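Local coordinates for putative glucoamylase (Bacteroides caccae ATCC 43185, PDB 4QT9), which is a putative glucoamylase with an alpha/alpha toroid fold and probably hydrolyses glucosidic bonds in glucan substrates, at residues 84-87 with 88-92; 92-95 with 96-100; 147-150 with 151-155. All coordinates share one frame; numbering follows the deposited sequence. Where two conformers were deposited one is given.

Interaction 1. Residues 84-87 with 88-92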
ATOM      1  N   GLY A  84      20.530   1.848  -8.571  1.00 38.47           N
ATOM      2  CA  GLY A  84      21.817   1.166  -8.472  1.00 38.64           C
ATOM      3  C   GLY A  84      22.221   0.789  -7.056  1.00 40.57           C
ATOM      4  O   GLY A  84      23.417   0.678  -6.763  1.00 41.83           O
ATOM      5  N   TYR A  85      21.228   0.564  -6.173  1.00 33.62           N
ATOM      6  CA  TYR A  85      21.442   0.080  -4.807  1.00 32.18           C
ATOM      7  C   TYR A  85      21.995  -1.368  -4.884  1.00 37.24           C
ATOM      8  O   TYR A  85      22.852  -1.764  -4.108  1.00 38.66           O
ATOM      9  CB  TYR A  85      20.123   0.125  -4.011  1.00 31.63           C
ATOM     10  CG  TYR A  85      19.561   1.495  -3.671  1.00 31.49           C
ATOM     11  CD1 TYR A  85      20.281   2.657  -3.934  1.00 34.23           C
ATOM     12  CD2 TYR A  85      18.344   1.623  -3.011  1.00 31.11           C
ATOM     13  CE1 TYR A  85      19.766   3.915  -3.617  1.00 35.88           C
ATOM     14  CE2 TYR A  85      17.820   2.874  -2.684  1.00 32.14           C
ATOM     15  CZ  TYR A  85      18.539   4.021  -2.977  1.00 42.54           C
ATOM     16  OH  TYR A  85      18.053   5.257  -2.592  1.00 44.26           O
ATOM     17  N   VAL A  86      21.490  -2.137  -5.846  1.00 32.99           N
ATOM     18  CA  VAL A  86      21.904  -3.502  -6.174  1.00 32.55           C
ATOM     19  C   VAL A  86      22.194  -3.536  -7.672  1.00 36.50           C
ATOM     20  O   VAL A  86      21.704  -2.672  -8.406  1.00 36.94           O
ATOM     21  CB  VAL A  86      20.861  -4.570  -5.739  1.00 35.57           C
ATOM     22  CG1 VAL A  86      20.752  -4.626  -4.223  1.00 35.58           C
ATOM     23  CG2 VAL A  86      19.494  -4.316  -6.356  1.00 34.43           C
ATOM     24  N   THR A  87      22.975  -4.514  -8.140  1.00 34.13           N
ATOM     25  CA  THR A  87      23.259  -4.635  -9.579  1.00 34.25           C
ATOM     26  C   THR A  87      22.020  -5.148 -10.346  1.00 35.05           C
ATOM     27  O   THR A  87      21.089  -5.686  -9.737  1.00 34.92           O
ATOM     28  CB  THR A  87      24.468  -5.547  -9.811  1.00 40.86           C
ATOM     29  OG1 THR A  87      24.100  -6.878  -9.458  1.00 33.42           O
ATOM     30  CG2 THR A  87      25.708  -5.100  -9.014  1.00 42.68           C
ATOM     31  N   ARG A  88      22.005  -4.957 -11.666  1.00 30.39           N
ATOM     32  CA  ARG A  88      20.949  -5.432 -12.568  1.00 31.60           C
ATOM     33  C   ARG A  88      20.753  -6.956 -12.399  1.00 36.95           C
ATOM     34  O   ARG A  88      19.616  -7.429 -12.374  1.00 36.43           O
ATOM     35  CB  ARG A  88      21.349  -5.104 -14.037  1.00 35.05           C
ATOM     36  CG  ARG A  88      20.370  -5.560 -15.112  1.00 48.56           C
ATOM     37  CD  ARG A  88      20.870  -5.256 -16.512  1.00 61.63           C
ATOM     38  NE  ARG A  88      19.815  -5.410 -17.521  1.00 64.63           N
ATOM     39  CZ  ARG A  88      19.891  -4.966 -18.774  1.00 75.00           C
ATOM     40  NH1 ARG A  88      20.975  -4.321 -19.193  1.00 63.74           N
ATOM     41  NH2 ARG A  88      18.881  -5.147 -19.612  1.00 57.65           N
ATOM     42  N   GLU A  89      21.881  -7.710 -12.292  1.00 32.79           N
ATOM     43  CA  GLU A  89      21.936  -9.173 -12.137  1.00 32.26           C
ATOM     44  C   GLU A  89      21.356  -9.602 -10.786  1.00 33.39           C
ATOM     45  O   GLU A  89      20.564 -10.549 -10.749  1.00 32.72           O
ATOM     46  CB  GLU A  89      23.384  -9.709 -12.295  1.00 34.68           C
ATOM     47  CG  GLU A  89      24.033  -9.413 -13.641  1.00 43.55           C
ATOM     48  CD  GLU A  89      24.388  -7.969 -13.975  1.00 65.63           C
ATOM     49  OE1 GLU A  89      24.789  -7.200 -13.064  1.00 46.55           O
ATOM     50  OE2 GLU A  89      24.264  -7.609 -15.169  1.00 60.05           O
ATOM     51  N   GLU A  90      21.722  -8.897  -9.690  1.00 28.12           N
ATOM     52  CA  GLU A  90      21.189  -9.160  -8.345  1.00 27.66           C
ATOM     53  C   GLU A  90      19.670  -8.918  -8.261  1.00 30.19           C
ATOM     54  O   GLU A  90      18.953  -9.716  -7.641  1.00 29.90           O
ATOM     55  CB  GLU A  90      21.881  -8.292  -7.294  1.00 28.80           C
ATOM     56  CG  GLU A  90      23.274  -8.765  -6.937  1.00 43.03           C
ATOM     57  CD  GLU A  90      24.086  -7.797  -6.095  1.00 71.70           C
ATOM     58  OE1 GLU A  90      23.928  -6.563  -6.254  1.00 59.12           O
ATOM     59  OE2 GLU A  90      24.913  -8.286  -5.294  1.00 77.69           O
ATOM     60  N   GLY A  91      19.208  -7.819  -8.855  1.00 24.55           N
ATOM     61  CA  GLY A  91      17.795  -7.481  -8.868  1.00 24.09           C
ATOM     62  C   GLY A  91      16.957  -8.497  -9.625  1.00 29.58           C
ATOM     63  O   GLY A  91      15.855  -8.842  -9.194  1.00 30.14           O
ATOM     64  N   LEU A  92      17.481  -8.992 -10.749  1.00 28.78           N
ATOM     65  CA  LEU A  92      16.805 -10.015 -11.566  1.00 29.19           C
ATOM     66  C   LEU A  92      16.787 -11.338 -10.804  1.00 30.48           C
ATOM     67  O   LEU A  92      15.778 -12.039 -10.846  1.00 30.15           O
ATOM     68  CB  LEU A  92      17.491 -10.176 -12.935  1.00 30.66           C
ATOM     69  CG  LEU A  92      16.883 -11.195 -13.921  1.00 35.43           C
ATOM     70  CD1 LEU A  92      15.517 -10.739 -14.399  1.00 34.33           C
ATOM     71  CD2 LEU A  92      17.813 -11.432 -15.096  1.00 37.85           C
TER
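The Glu90 carboxylate is the flat group here, and Thr87 meets it twice. Thr87 N bonds to OE1 on the anti lone pair, the one turned away from OE2. Thr87 OG1 sits off one face of the group. Val86 CB comes from the opposite side and packs 3.7 Å from Glu90 OE1. Thr87 and Glu90 form a capping box at the start of helix 88-104, with Thr87 as the N-cap.

The two arms of the box are reciprocal. The bond from Thr87 N to Glu90 OE1 is 2.9 Å long and almost straight, at 173°. In return, Glu90 N donates to Thr87 OG1 over 3.1 Å. A weak bond of 3.2 Å also runs from Thr87 OG1 to Glu90 OE1. OE1 thus takes one firm bond from Thr87 N and a weak one from OG1. The hydroxyl is placed by chi1 of 69°, which puts OG1 between the backbone N and the carbonyl carbon, facing the first turn. With Glu90 CG anti to its carbonyl carbon (chi1 -76°) and the chain extended beyond it, OE1 arrives at Thr87 N. A negative carboxylate at a helix N-terminus would probably be favoured by the helix dipole.

Gly84, just past helix 67-83, closes it with a Schellman motif, and the chain passes from one cap to the next within a few residues. Val86 rests on Phe33 and Trp37 of helix 21-37. The extended Arg88 points away from the box and makes a salt bridge with Glu159. On the other flank Glu89 bends at chi2, and its OE1 lies 3.7 Å from Thr87 CB. The first backbone bond of the helix joins Gly91 N to Thr87 O at 3.0 Å.

Interaction 2. Residues 92-95 with 96-100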
ATOM      1  N   LEU A  92      17.481  -8.992 -10.749  1.00 28.78           N
ATOM      2  CA  LEU A  92      16.805 -10.015 -11.566  1.00 29.19           C
ATOM      3  C   LEU A  92      16.787 -11.338 -10.804  1.00 30.48           C
ATOM      4  O   LEU A  92      15.778 -12.039 -10.846  1.00 30.15           O
ATOM      5  CB  LEU A  92      17.491 -10.176 -12.935  1.00 30.66           C
ATOM      6  CG  LEU A  92      16.883 -11.195 -13.921  1.00 35.43           C
ATOM      7  CD1 LEU A  92      15.517 -10.739 -14.399  1.00 34.33           C
ATOM      8  CD2 LEU A  92      17.813 -11.432 -15.096  1.00 37.85           C
ATOM      9  N   ALA A  93      17.884 -11.666 -10.081  1.00 25.80           N
ATOM     10  CA  ALA A  93      17.909 -12.888  -9.275  1.00 25.51           C
ATOM     11  C   ALA A  93      16.801 -12.813  -8.183  1.00 28.79           C
ATOM     12  O   ALA A  93      16.103 -13.805  -7.972  1.00 26.34           O
ATOM     13  CB  ALA A  93      19.287 -13.108  -8.660  1.00 27.32           C
ATOM     14  N   ARG A  94      16.578 -11.616  -7.558  1.00 26.53           N
ATOM     15  CA  ARG A  94      15.528 -11.476  -6.552  1.00 26.07           C
ATOM     16  C   ARG A  94      14.124 -11.589  -7.172  1.00 29.30           C
ATOM     17  O   ARG A  94      13.285 -12.297  -6.606  1.00 28.87           O
ATOM     18  CB  ARG A  94      15.661 -10.167  -5.748  1.00 27.33           C
ATOM     19  CG  ARG A  94      14.496  -9.865  -4.767  1.00 25.37           C
ATOM     20  CD  ARG A  94      14.330 -10.903  -3.659  1.00 19.45           C
ATOM     21  NE  ARG A  94      15.504 -10.894  -2.799  1.00 24.85           N
ATOM     22  CZ  ARG A  94      15.614 -10.157  -1.705  1.00 38.38           C
ATOM     23  NH1 ARG A  94      14.588  -9.422  -1.281  1.00 22.33           N
ATOM     24  NH2 ARG A  94      16.734 -10.173  -1.002  1.00 36.52           N
HETATM   25  N   MSE A  95      13.866 -10.908  -8.315  1.00 25.87           N
HETATM   26  CA  MSE A  95      12.564 -10.966  -9.002  1.00 24.04           C
HETATM   27  C   MSE A  95      12.227 -12.405  -9.386  1.00 28.38           C
HETATM   28  O   MSE A  95      11.083 -12.816  -9.198  1.00 28.89           O
HETATM   29  CB  MSE A  95      12.516 -10.054 -10.253  1.00 25.17           C
HETATM   30  CG  MSE A  95      12.590  -8.554  -9.925  1.00 30.08           C
HETATM   31 SE   MSE A  95      11.421  -7.941  -8.434  0.75 33.33          SE
HETATM   32  CE  MSE A  95      11.815  -6.042  -8.546  1.00 30.33           C
ATOM     33  N   GLU A  96      13.220 -13.162  -9.893  1.00 24.72           N
ATOM     34  CA  GLU A  96      13.050 -14.568 -10.298  0.50 24.95           C
ATOM     35  C   GLU A  96      12.624 -15.407  -9.082  1.00 27.59           C
ATOM     36  O   GLU A  96      11.667 -16.177  -9.173  1.00 23.84           O
ATOM     37  CB  GLU A  96      14.343 -15.108 -10.941  0.50 27.23           C
ATOM     38  CG  GLU A  96      14.532 -16.619 -10.865  0.50 37.44           C
ATOM     39  CD  GLU A  96      13.619 -17.483 -11.707  0.50 57.24           C
ATOM     40  OE1 GLU A  96      13.453 -17.180 -12.909  0.50 43.55           O
ATOM     41  OE2 GLU A  96      13.125 -18.506 -11.183  0.50 56.25           O
ATOM     42  N   ARG A  97      13.318 -15.227  -7.936  1.00 24.99           N
ATOM     43  CA  ARG A  97      13.013 -15.923  -6.691  1.00 24.73           C
ATOM     44  C   ARG A  97      11.552 -15.613  -6.279  1.00 26.45           C
ATOM     45  O   ARG A  97      10.807 -16.551  -5.974  1.00 26.09           O
ATOM     46  CB  ARG A  97      14.003 -15.498  -5.585  1.00 26.68           C
ATOM     47  CG  ARG A  97      13.713 -16.148  -4.228  1.00 32.35           C
ATOM     48  CD  ARG A  97      14.748 -15.817  -3.153  1.00 31.35           C
ATOM     49  NE  ARG A  97      16.080 -16.375  -3.456  1.00 29.09           N
ATOM     50  CZ  ARG A  97      16.438 -17.645  -3.288  1.00 51.97           C
ATOM     51  NH1 ARG A  97      15.558 -18.539  -2.833  1.00 38.44           N
ATOM     52  NH2 ARG A  97      17.668 -18.042  -3.607  1.00 33.87           N
ATOM     53  N   ILE A  98      11.142 -14.315  -6.306  1.00 19.96           N
ATOM     54  CA  ILE A  98       9.784 -13.903  -5.945  1.00 19.98           C
ATOM     55  C   ILE A  98       8.731 -14.557  -6.886  1.00 26.29           C
ATOM     56  O   ILE A  98       7.773 -15.169  -6.411  1.00 27.29           O
ATOM     57  CB  ILE A  98       9.638 -12.360  -5.927  1.00 22.35           C
ATOM     58  CG1 ILE A  98      10.486 -11.720  -4.768  1.00 22.86           C
ATOM     59  CG2 ILE A  98       8.154 -11.978  -5.873  1.00 22.57           C
ATOM     60  CD1 ILE A  98      10.693 -10.161  -4.903  1.00 27.20           C
ATOM     61  N   VAL A  99       8.921 -14.443  -8.203  1.00 23.65           N
ATOM     62  CA  VAL A  99       8.011 -15.038  -9.189  1.00 23.02           C
ATOM     63  C   VAL A  99       7.915 -16.580  -8.987  1.00 28.43           C
ATOM     64  O   VAL A  99       6.811 -17.117  -9.039  1.00 30.90           O
ATOM     65  CB  VAL A  99       8.417 -14.661 -10.636  1.00 26.73           C
ATOM     66  CG1 VAL A  99       7.525 -15.362 -11.657  1.00 26.79           C
ATOM     67  CG2 VAL A  99       8.367 -13.141 -10.843  1.00 25.58           C
ATOM     68  N   SER A 100       9.039 -17.269  -8.715  1.00 24.04           N
ATOM     69  CA  SER A 100       9.034 -18.724  -8.503  1.00 24.48           C
ATOM     70  C   SER A 100       8.177 -19.078  -7.285  1.00 27.33           C
ATOM     71  O   SER A 100       7.432 -20.062  -7.334  1.00 26.74           O
ATOM     72  CB  SER A 100      10.451 -19.273  -8.333  1.00 28.63           C
ATOM     73  OG  SER A 100      11.226 -19.010  -9.485  1.00 36.90           O
TER
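Ile98 lies across the aliphatic part of Arg94, one helical turn earlier in helix 88-104. Its CD1 touches Arg94 CG at 3.8 Å and Arg94 CD at 3.9 Å. The same methyl is 4.2 Å from SE of selenomethionine Met95, a looser apolar touch. Ile98 CG1 is anti to the carbonyl carbon (chi1 -67°), which sends the branch back over the preceding turn. Val99 CG2 closes in on Met95 O at 3.2 Å. This is the tight side. Met95 packs there on Ile77, Leu78 and Ile81 of helix 67-83, and Ile98 on Leu46.

Substituting an alanine at Ile98 would probably leave a gap beside Arg94 CG and CD and take one apolar neighbour from SE.

The other side is looser. Ala93 and Arg97 are exposed, and Glu96 reaches out to a salt bridge with Arg165. Arg97 adds little beyond its CB, 3.4 Å from Arg94 O. Regular backbone bonds run through both sides, such as Val99 N to Met95 O at 2.9 Å.

Arg94 bends at chi2 and chi3. Its guanidinium bonds to Phe36 O and Trp37 O and makes a cation-pi contact with Trp37. Arg94 NE and Arg97 NE are 5.6 Å apart, and Arg97 NH1 turns to Asn43 O. The two like charges thus have carbonyl partners, which probably eases their closeness, while the Arg94 methylenes serve Ile98 as apolar surface.

Interaction 3. Residues 147-150 with 151-155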
ATOM      1  N   ALA A 147       4.036  -3.221 -12.444  1.00 25.57           N
ATOM      2  CA  ALA A 147       5.140  -2.265 -12.517  1.00 26.13           C
ATOM      3  C   ALA A 147       6.464  -2.988 -12.930  1.00 27.17           C
ATOM      4  O   ALA A 147       7.167  -2.508 -13.819  1.00 27.47           O
ATOM      5  CB  ALA A 147       5.314  -1.561 -11.172  1.00 26.72           C
ATOM      6  N   VAL A 148       6.776  -4.147 -12.317  1.00 22.95           N
ATOM      7  CA  VAL A 148       7.980  -4.949 -12.657  1.00 23.52           C
ATOM      8  C   VAL A 148       7.838  -5.462 -14.094  1.00 27.27           C
ATOM      9  O   VAL A 148       8.806  -5.469 -14.864  1.00 27.85           O
ATOM     10  CB  VAL A 148       8.241  -6.118 -11.656  1.00 27.13           C
ATOM     11  CG1 VAL A 148       9.396  -7.025 -12.118  1.00 27.63           C
ATOM     12  CG2 VAL A 148       8.507  -5.589 -10.255  1.00 26.06           C
ATOM     13  N   HIS A 149       6.626  -5.893 -14.448  1.00 24.15           N
ATOM     14  CA  HIS A 149       6.315  -6.358 -15.802  1.00 22.99           C
ATOM     15  C   HIS A 149       6.730  -5.296 -16.838  1.00 24.77           C
ATOM     16  O   HIS A 149       7.430  -5.613 -17.803  1.00 24.25           O
ATOM     17  CB  HIS A 149       4.816  -6.669 -15.942  1.00 22.13           C
ATOM     18  CG  HIS A 149       4.497  -7.117 -17.332  1.00 24.65           C
ATOM     19  ND1 HIS A 149       4.172  -6.210 -18.320  1.00 26.21           N
ATOM     20  CD2 HIS A 149       4.629  -8.341 -17.884  1.00 25.93           C
ATOM     21  CE1 HIS A 149       4.083  -6.911 -19.436  1.00 26.54           C
ATOM     22  NE2 HIS A 149       4.333  -8.204 -19.221  1.00 26.96           N
ATOM     23  N   GLN A 150       6.319  -4.040 -16.606  1.00 21.17           N
ATOM     24  CA  GLN A 150       6.618  -2.920 -17.507  1.00 22.00           C
ATOM     25  C   GLN A 150       8.097  -2.542 -17.474  1.00 27.91           C
ATOM     26  O   GLN A 150       8.637  -2.152 -18.508  1.00 28.90           O
ATOM     27  CB  GLN A 150       5.722  -1.714 -17.207  1.00 23.07           C
ATOM     28  CG  GLN A 150       4.259  -1.970 -17.633  1.00 17.46           C
ATOM     29  CD  GLN A 150       4.110  -2.345 -19.077  1.00 28.91           C
ATOM     30  OE1 GLN A 150       3.870  -3.505 -19.419  1.00 26.90           O
ATOM     31  NE2 GLN A 150       4.291  -1.382 -19.950  1.00 18.25           N
ATOM     32  N   TYR A 151       8.764  -2.721 -16.330  1.00 22.78           N
ATOM     33  CA  TYR A 151      10.185  -2.441 -16.219  1.00 23.75           C
ATOM     34  C   TYR A 151      11.016  -3.432 -17.051  1.00 28.74           C
ATOM     35  O   TYR A 151      11.987  -3.027 -17.684  1.00 29.66           O
ATOM     36  CB  TYR A 151      10.607  -2.514 -14.743  1.00 25.22           C
ATOM     37  CG  TYR A 151      11.983  -1.961 -14.454  1.00 28.54           C
ATOM     38  CD1 TYR A 151      12.211  -0.586 -14.418  1.00 30.80           C
ATOM     39  CD2 TYR A 151      13.041  -2.807 -14.136  1.00 30.37           C
ATOM     40  CE1 TYR A 151      13.464  -0.067 -14.093  1.00 34.03           C
ATOM     41  CE2 TYR A 151      14.303  -2.299 -13.805  1.00 32.22           C
ATOM     42  CZ  TYR A 151      14.508  -0.927 -13.781  1.00 42.46           C
ATOM     43  OH  TYR A 151      15.749  -0.400 -13.479  1.00 42.97           O
ATOM     44  N   TYR A 152      10.629  -4.722 -17.051  1.00 24.94           N
ATOM     45  CA  TYR A 152      11.344  -5.801 -17.742  1.00 24.66           C
ATOM     46  C   TYR A 152      10.811  -6.152 -19.149  1.00 33.07           C
ATOM     47  O   TYR A 152      11.503  -6.876 -19.883  1.00 33.87           O
ATOM     48  CB  TYR A 152      11.320  -7.060 -16.872  1.00 25.43           C
ATOM     49  CG  TYR A 152      12.255  -7.043 -15.665  1.00 30.64           C
ATOM     50  CD1 TYR A 152      13.389  -6.230 -15.642  1.00 32.62           C
ATOM     51  CD2 TYR A 152      12.068  -7.923 -14.605  1.00 32.49           C
ATOM     52  CE1 TYR A 152      14.292  -6.272 -14.581  1.00 33.48           C
ATOM     53  CE2 TYR A 152      12.959  -7.966 -13.533  1.00 34.50           C
ATOM     54  CZ  TYR A 152      14.063  -7.128 -13.517  1.00 43.22           C
ATOM     55  OH  TYR A 152      14.923  -7.159 -12.442  1.00 44.69           O
ATOM     56  N   ALA A 153       9.623  -5.639 -19.546  1.00 30.19           N
ATOM     57  CA  ALA A 153       8.988  -5.972 -20.840  1.00 30.94           C
ATOM     58  C   ALA A 153       9.867  -5.695 -22.053  1.00 35.95           C
ATOM     59  O   ALA A 153       9.733  -6.396 -23.059  1.00 36.78           O
ATOM     60  CB  ALA A 153       7.666  -5.230 -20.999  1.00 31.41           C
ATOM     61  N   ASN A 154      10.747  -4.695 -21.977  1.00 34.19           N
ATOM     62  CA  ASN A 154      11.605  -4.385 -23.117  1.00 36.30           C
ATOM     63  C   ASN A 154      13.088  -4.578 -22.776  1.00 41.84           C
ATOM     64  O   ASN A 154      13.942  -4.069 -23.504  1.00 44.40           O
ATOM     65  CB  ASN A 154      11.337  -2.968 -23.625  1.00 40.35           C
ATOM     66  CG  ASN A 154       9.946  -2.791 -24.193  1.00 75.87           C
ATOM     67  OD1 ASN A 154       9.063  -2.184 -23.571  1.00 74.94           O
ATOM     68  ND2 ASN A 154       9.711  -3.326 -25.384  1.00 70.53           N
ATOM     69  N   GLY A 155      13.378  -5.355 -21.726  1.00 35.51           N
ATOM     70  CA  GLY A 155      14.744  -5.637 -21.298  1.00 35.41           C
ATOM     71  C   GLY A 155      15.443  -6.687 -22.137  1.00 38.01           C
ATOM     72  O   GLY A 155      15.118  -6.874 -23.310  1.00 36.27           O
TER
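The last turn of helix 135-152 runs into a type I beta turn from Tyr152 to Gly155, and Val148 and Tyr152 pack along it. Their side chains lie side by side and point the same way. Val148 CG1 touches Tyr152 CD2 at 3.8 Å, approaching the ring obliquely. CG1 is anti to the backbone N (chi1 174°), on the side of the carbonyl carbon, where the ring passes. Tyr151 OH bonds to Asp82 of helix 67-83.

The backbone bonding frays here. Tyr152 N reaches Val148 O at 2.9 Å, but the next bond, Ala153 N to His149 O, is weak and bent to 121°. Ala153 CB then lies 3.2 Å from His149 O.

Further round the helix, His149 ND1 donates to Gln150 OE1 over 2.9 Å. The oxygen sits at the ring edge, in the imidazole plane, and the donor falls on an OE1 lone pair in the amide plane. Gln150 NE2 continues to Ser416 OG, and the His149 ring meets that of His417.

The buried Val148 and Tyr152 supply apolar contact, while the directed bond to Gln150 probably limits rotation of the imidazole, with ND1 as the donor.

In the fold
Interactions 1 and 2 both lie on helix 88-104 and share Leu92. Interaction 1 starts the helix at the surface, and its chemistry is polar. Interaction 2 follows further along and is partly buried, with apolar contacts on its buried side and charged groups that find partners at its margins. Interaction 3 is also partly buried but closes a different helix, 135-152. Tyr152 OH packs 3.5 Å from Leu92 CA and 3.7 Å from Gly91 C, and Tyr152 CE2 is 3.7 Å from Met95 CG. Met95 CE also touches Val148 CG2. Here the two helices meet through the Tyr152 ring and hydroxyl, Val148, Met95 and the backbone at Gly91 and Leu92. Helix 157-172 flanks all three contacts.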